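Naphthalene dioxygenase small subunit (Rhodococcus sp., PDB 2B1X) forms the beta subunit of naphthalene 1,2-dioxygenase, a Rieske non-heme iron oxygenase, and probably plays a mainly structural part beside the large subunit. Local coordinates at residues Ala86-Pro91 / Asn167-Met172; Ser95-Thr100 / Leu119-Thr124. All coordinates share one frame; numbering follows the deposited sequence.

Interaction 1: residues Ala86-Pro91 / Asn167-Met172; sequences AWAEDP and NLALIM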
loop_
_atom_site.group_PDB
_atom_site.type_symbol
_atom_site.label_atom_id
_atom_site.label_comp_id
_atom_site.label_asym_id
_atom_site.label_seq_id
_atom_site.Cartn_x
_atom_site.Cartn_y
_atom_site.Cartn_z
ATOM N N ALA B 86 -9.279 -21.804 -17.677
ATOM C CA ALA B 86 -9.793 -20.693 -16.871
ATOM C C ALA B 86 -8.654 -19.826 -16.344
ATOM O O ALA B 86 -8.286 -19.919 -15.162
ATOM C CB ALA B 86 -10.659 -21.207 -15.713
ATOM N N TRP B 87 -8.128 -18.956 -17.201
ATOM C CA TRP B 87 -6.810 -18.350 -16.956
ATOM C C TRP B 87 -6.748 -17.486 -15.712
ATOM O O TRP B 87 -5.699 -17.431 -15.098
ATOM C CB TRP B 87 -6.329 -17.526 -18.152
ATOM C CG TRP B 87 -6.392 -18.266 -19.475
ATOM C CD1 TRP B 87 -7.174 -17.945 -20.560
ATOM C CD2 TRP B 87 -5.636 -19.426 -19.857
ATOM N NE1 TRP B 87 -6.956 -18.842 -21.583
ATOM C CE2 TRP B 87 -6.018 -19.761 -21.174
ATOM C CE3 TRP B 87 -4.692 -20.244 -19.201
ATOM C CZ2 TRP B 87 -5.460 -20.846 -21.861
ATOM C CZ3 TRP B 87 -4.147 -21.326 -19.885
ATOM C CH2 TRP B 87 -4.524 -21.609 -21.208
ATOM N N ALA B 88 -7.855 -16.797 -15.402
ATOM C CA ALA B 88 -8.012 -15.963 -14.210
ATOM C C ALA B 88 -7.787 -16.732 -12.911
ATOM O O ALA B 88 -7.414 -16.144 -11.894
ATOM C CB ALA B 88 -9.415 -15.323 -14.171
ATOM N N GLU B 89 -8.050 -18.026 -12.931
ATOM C CA GLU B 89 -7.895 -18.868 -11.729
ATOM C C GLU B 89 -7.057 -20.132 -12.009
ATOM O O GLU B 89 -7.192 -21.166 -11.360
ATOM C CB GLU B 89 -9.292 -19.208 -11.161
ATOM C CG GLU B 89 -9.896 -18.094 -10.269
ATOM C CD GLU B 89 -8.975 -17.668 -9.114
ATOM O OE1 GLU B 89 -8.444 -18.562 -8.416
ATOM O OE2 GLU B 89 -8.793 -16.447 -8.872
ATOM N N ASP B 90 -6.188 -20.049 -13.001
ATOM C CA ASP B 90 -5.239 -21.117 -13.277
ATOM C C ASP B 90 -3.968 -20.481 -13.784
ATOM O O ASP B 90 -3.879 -20.156 -14.978
ATOM C CB ASP B 90 -5.791 -22.038 -14.349
ATOM C CG ASP B 90 -5.080 -23.376 -14.403
ATOM O OD1 ASP B 90 -3.965 -23.502 -13.825
ATOM O OD2 ASP B 90 -5.559 -24.363 -15.022
ATOM N N PRO B 91 -2.957 -20.331 -12.924
ATOM C CA PRO B 91 -2.945 -20.817 -11.528
ATOM C C PRO B 91 -3.995 -20.191 -10.576
ATOM O O PRO B 91 -4.329 -19.020 -10.712
ATOM C CB PRO B 91 -1.558 -20.406 -11.022
ATOM C CG PRO B 91 -0.738 -20.193 -12.296
ATOM C CD PRO B 91 -1.701 -19.661 -13.308
ATOM N N ASN B 167 -10.827 -8.823 -10.529
ATOM C CA ASN B 167 -11.998 -9.516 -11.071
ATOM C C ASN B 167 -12.748 -10.183 -9.915
ATOM O O ASN B 167 -12.219 -10.299 -8.820
ATOM C CB ASN B 167 -11.674 -10.496 -12.246
ATOM C CG ASN B 167 -10.594 -11.562 -11.912
ATOM O OD1 ASN B 167 -10.464 -11.999 -10.787
ATOM N ND2 ASN B 167 -9.816 -11.986 -12.942
ATOM N N LEU B 168 -13.982 -10.603 -10.139
ATOM C CA LEU B 168 -14.663 -11.397 -9.147
ATOM C C LEU B 168 -14.714 -12.818 -9.637
ATOM O O LEU B 168 -15.774 -13.359 -9.963
ATOM C CB LEU B 168 -16.054 -10.818 -8.836
ATOM C CG LEU B 168 -16.075 -9.479 -8.087
ATOM C CD1 LEU B 168 -17.549 -9.071 -7.867
ATOM C CD2 LEU B 168 -15.337 -9.509 -6.764
ATOM N N ALA B 169 -13.539 -13.406 -9.734
ATOM C CA ALA B 169 -13.367 -14.776 -10.197
ATOM C C ALA B 169 -13.635 -15.798 -9.075
ATOM O O ALA B 169 -13.889 -16.990 -9.352
ATOM C CB ALA B 169 -11.946 -14.961 -10.802
ATOM N N LEU B 170 -13.616 -15.324 -7.829
ATOM C CA LEU B 170 -13.829 -16.165 -6.641
ATOM C C LEU B 170 -15.261 -16.057 -6.134
ATOM O O LEU B 170 -15.815 -14.973 -6.059
ATOM C CB LEU B 170 -12.849 -15.741 -5.510
ATOM C CG LEU B 170 -11.317 -15.837 -5.724
ATOM C CD1 LEU B 170 -10.542 -15.266 -4.528
ATOM C CD2 LEU B 170 -10.889 -17.292 -5.998
ATOM N N ILE B 171 -15.870 -17.178 -5.779
ATOM C CA ILE B 171 -17.140 -17.169 -5.096
ATOM C C ILE B 171 -16.983 -16.723 -3.623
ATOM O O ILE B 171 -16.065 -17.183 -2.916
ATOM C CB ILE B 171 -17.811 -18.559 -5.217
ATOM C CG1 ILE B 171 -18.050 -18.902 -6.700
ATOM C CG2 ILE B 171 -19.119 -18.569 -4.451
ATOM C CD1 ILE B 171 -18.464 -20.364 -6.947
ATOM N N MET B 172 -17.858 -15.817 -3.176
ATOM C CA MET B 172 -17.779 -15.236 -1.837
ATOM C C MET B 172 -18.836 -15.842 -0.890
ATOM O O MET B 172 -19.995 -16.094 -1.255
ATOM C CB MET B 172 -17.970 -13.723 -1.919
ATOM C CG MET B 172 -16.790 -12.987 -2.517
ATOM S SD MET B 172 -17.177 -11.383 -3.222
ATOM C CE MET B 172 -18.077 -11.853 -4.651
ATOM O OXT MET B 172 -18.591 -16.109 0.302
HETATM O O HOH W 1 -7.116 -13.486 -12.028
#
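E89 reaches across to A169 and L170 with a folded side chain. Its CG stands anti to the carbonyl carbon (chi1 -82°), and the bend at chi2 (-55°) brings CD round to L170. The methylene CG rests on A169 CB at 3.8 Å, while the carboxylate meets one branch of L170: L170 CD2 lies 3.7 Å from E89 OE2, and E89 CD and OE1 are as near. The two side chains cross at about a right angle. The charge is met elsewhere: E89 OE2 is hydrogen-bonded to S93 OG and forms a salt bridge with R123, which would probably favour the ionised form of the buried carboxylate. Beside E89, A88 CB packs 4.2 Å from A169 CB and 3.6 Å from N167 ND2. No direct hydrogen bond joins the segments; a water does, donating to A88 O at 2.7 Å and accepting from N167 ND2 at 3.2 Å. The N167 amide is held at both ends, OD1 by R123 and ND2 also by Q370 O of a large subunit, whose D371 takes A88 N. The contact thus joins the turn between helix 71-81 and strand 94-106 to the C-terminal tail, with E89 leaning on L81 of that helix, A169 and L170 on R123 of strand 112-124, and L170 on Y31 of helix 31-35.

Interaction 2: residues Ser95-Thr100 / Leu119-Thr124; sequences SRHFVT and LLLYRT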
loop_
_atom_site.group_PDB
_atom_site.type_symbol
_atom_site.label_atom_id
_atom_site.label_comp_id
_atom_site.label_asym_id
_atom_site.label_seq_id
_atom_site.Cartn_x
_atom_site.Cartn_y
_atom_site.Cartn_z
ATOM N N SER B 95 -6.843 -18.012 -1.411
ATOM C CA SER B 95 -7.843 -17.165 -0.766
ATOM C C SER B 95 -8.164 -17.650 0.635
ATOM O O SER B 95 -7.922 -18.799 0.974
ATOM C CB SER B 95 -9.117 -17.198 -1.596
ATOM O OG SER B 95 -9.614 -18.519 -1.626
ATOM N N ARG B 96 -8.717 -16.758 1.459
ATOM C CA ARG B 96 -9.271 -17.178 2.739
ATOM C C ARG B 96 -10.539 -16.418 3.013
ATOM O O ARG B 96 -10.552 -15.176 3.007
ATOM C CB ARG B 96 -8.267 -17.022 3.882
ATOM C CG ARG B 96 -8.736 -17.654 5.221
ATOM C CD ARG B 96 -7.611 -18.456 5.908
ATOM N NE ARG B 96 -6.938 -19.241 4.883
ATOM C CZ ARG B 96 -7.347 -20.445 4.492
ATOM N NH1 ARG B 96 -8.357 -21.016 5.125
ATOM N NH2 ARG B 96 -6.716 -21.077 3.486
ATOM N N HIS B 97 -11.598 -17.176 3.269
ATOM C CA HIS B 97 -12.867 -16.633 3.666
ATOM C C HIS B 97 -12.891 -16.588 5.202
ATOM O O HIS B 97 -13.099 -17.619 5.845
ATOM C CB HIS B 97 -14.023 -17.545 3.179
ATOM C CG HIS B 97 -14.291 -17.488 1.696
ATOM N ND1 HIS B 97 -13.363 -17.894 0.753
ATOM C CD2 HIS B 97 -15.357 -17.028 0.997
ATOM C CE1 HIS B 97 -13.862 -17.723 -0.467
ATOM N NE2 HIS B 97 -15.063 -17.181 -0.346
ATOM N N PHE B 98 -12.678 -15.412 5.788
ATOM C CA PHE B 98 -12.901 -15.242 7.218
ATOM C C PHE B 98 -14.373 -14.874 7.415
ATOM O O PHE B 98 -14.836 -13.843 6.899
ATOM C CB PHE B 98 -12.008 -14.132 7.783
ATOM C CG PHE B 98 -10.542 -14.416 7.659
ATOM C CD1 PHE B 98 -9.832 -14.009 6.510
ATOM C CD2 PHE B 98 -9.878 -15.134 8.645
ATOM C CE1 PHE B 98 -8.464 -14.243 6.365
ATOM C CE2 PHE B 98 -8.481 -15.395 8.509
ATOM C CZ PHE B 98 -7.781 -14.960 7.371
ATOM N N VAL B 99 -15.084 -15.705 8.181
ATOM C CA VAL B 99 -16.532 -15.596 8.362
ATOM C C VAL B 99 -16.717 -15.356 9.872
ATOM O O VAL B 99 -16.321 -16.201 10.704
ATOM C CB VAL B 99 -17.244 -16.899 7.913
ATOM C CG1 VAL B 99 -18.705 -16.823 8.152
ATOM C CG2 VAL B 99 -16.956 -17.233 6.377
ATOM N N THR B 100 -17.282 -14.202 10.225
ATOM C CA THR B 100 -17.413 -13.821 11.624
ATOM C C THR B 100 -18.736 -13.167 11.849
ATOM O O THR B 100 -19.469 -12.879 10.882
ATOM C CB THR B 100 -16.336 -12.755 12.004
ATOM O OG1 THR B 100 -16.729 -11.492 11.445
ATOM C CG2 THR B 100 -14.996 -13.076 11.405
ATOM N N LEU B 119 -17.856 -11.030 6.183
ATOM C CA LEU B 119 -16.902 -11.769 5.369
ATOM C C LEU B 119 -15.738 -10.862 5.135
ATOM O O LEU B 119 -15.914 -9.726 4.658
ATOM C CB LEU B 119 -17.487 -12.210 4.012
ATOM C CG LEU B 119 -16.452 -12.689 2.972
ATOM C CD1 LEU B 119 -15.788 -14.035 3.328
ATOM C CD2 LEU B 119 -17.094 -12.767 1.582
ATOM N N LEU B 120 -14.550 -11.332 5.492
ATOM C CA LEU B 120 -13.345 -10.719 4.970
ATOM C C LEU B 120 -12.644 -11.752 4.068
ATOM O O LEU B 120 -12.260 -12.836 4.515
ATOM C CB LEU B 120 -12.438 -10.196 6.095
ATOM C CG LEU B 120 -10.958 -9.801 6.088
ATOM C CD1 LEU B 120 -10.149 -10.107 4.832
ATOM C CD2 LEU B 120 -10.743 -8.391 6.556
ATOM N N LEU B 121 -12.498 -11.399 2.797
ATOM C CA LEU B 121 -11.907 -12.324 1.835
ATOM C C LEU B 121 -10.498 -11.849 1.495
ATOM O O LEU B 121 -10.337 -10.713 1.054
ATOM C CB LEU B 121 -12.776 -12.389 0.586
ATOM C CG LEU B 121 -12.212 -13.251 -0.566
ATOM C CD1 LEU B 121 -12.255 -14.715 -0.283
ATOM C CD2 LEU B 121 -12.894 -12.930 -1.861
ATOM N N TYR B 122 -9.495 -12.705 1.756
ATOM C CA TYR B 122 -8.102 -12.399 1.510
ATOM C C TYR B 122 -7.687 -13.070 0.220
ATOM O O TYR B 122 -8.128 -14.178 -0.040
ATOM C CB TYR B 122 -7.229 -12.886 2.698
ATOM C CG TYR B 122 -5.716 -12.635 2.558
ATOM C CD1 TYR B 122 -5.142 -11.481 3.019
ATOM C CD2 TYR B 122 -4.874 -13.591 1.964
ATOM C CE1 TYR B 122 -3.751 -11.259 2.921
ATOM C CE2 TYR B 122 -3.510 -13.375 1.820
ATOM C CZ TYR B 122 -2.956 -12.223 2.290
ATOM O OH TYR B 122 -1.623 -12.048 2.142
ATOM N N ARG B 123 -6.857 -12.420 -0.608
ATOM C CA ARG B 123 -6.498 -13.002 -1.934
ATOM C C ARG B 123 -5.070 -12.654 -2.393
ATOM O O ARG B 123 -4.732 -11.500 -2.386
ATOM C CB ARG B 123 -7.519 -12.559 -3.009
ATOM C CG ARG B 123 -7.316 -13.210 -4.425
ATOM C CD ARG B 123 -8.010 -12.433 -5.570
ATOM N NE ARG B 123 -8.168 -13.228 -6.798
ATOM C CZ ARG B 123 -8.842 -12.820 -7.869
ATOM N NH1 ARG B 123 -9.370 -11.587 -7.900
ATOM N NH2 ARG B 123 -8.946 -13.616 -8.931
ATOM N N THR B 124 -4.244 -13.661 -2.750
ATOM C CA THR B 124 -2.973 -13.420 -3.449
ATOM C C THR B 124 -2.915 -14.249 -4.731
ATOM O O THR B 124 -3.535 -15.291 -4.819
ATOM C CB THR B 124 -1.714 -13.745 -2.582
ATOM O OG1 THR B 124 -1.707 -15.143 -2.251
ATOM C CG2 THR B 124 -1.730 -13.019 -1.206
#
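H97 and L121 face each other as a non-hydrogen-bonded pair, and L121 CD1 sits over one face of the imidazole, a CH-pi contact 3.6 Å from the ring centroid. L121 CG is anti to the backbone N (chi1 176°) and chi2 of 71° brings CD1 over the ring; the two side chains run side by side in the same direction. L119 CD1 approaches the same ring obliquely, 3.8 Å from H97 CD2. On the other face of the sheet, F98 stands beside Y122, its CE1 4.1 Å from Y122 CB; L120 O lies in the ring plane at the edge, 3.4 Å from F98 CD1. R96 CG covers one face of the phenyl near its rim. Underneath, the backbones pair through R96 with Y122 and F98 with L120: R96 N to Y122 O and Y122 N to R96 O are both 3.0 Å, and the F98-L120 bonds are slightly shorter. Between these pairs L121 CA-H points at R96 O. Farther out, H97 ND1 is hydrogen-bonded to D27 OD1, and NE2 probably to I171 O, with A23 and L26 of helix 10-27 packed on the ring. R96 forms a salt bridge with D159 of a second copy of this subunit, and Y122 OH bonds to Q160 there. These antiparallel strands, 171° apart in direction, form the edge hairpin of the curved mixed sheet of an NTF2-like fold: the H97 and L121 face meets helix 10-27 and the C-terminal tail, and the F98 and Y122 face meets neighbouring beta subunits.

How the interactions relate
Interaction 2 is nested in the chain inside the loop closed by interaction 1, and their centres lie about 14 Å apart. Two polar links join them: E89 OE2 meets R123 NH2 in a salt bridge of 2.8 Å, and I171 O is a probable hydrogen-bond partner of H97 NE2, also at 2.8 Å. R123 thus ties the turn at 86-91 to the hairpin, and through N167 OD1 the tail as well. M172 finishes the tail against the sheet face that carries H97 and L119, with its CB 3.7 Å from L119 CD2. Both interactions also touch a second beta subunit, while interaction 1 additionally borders large-subunit chains, which places the pair at the junctions of the six-chain assembly.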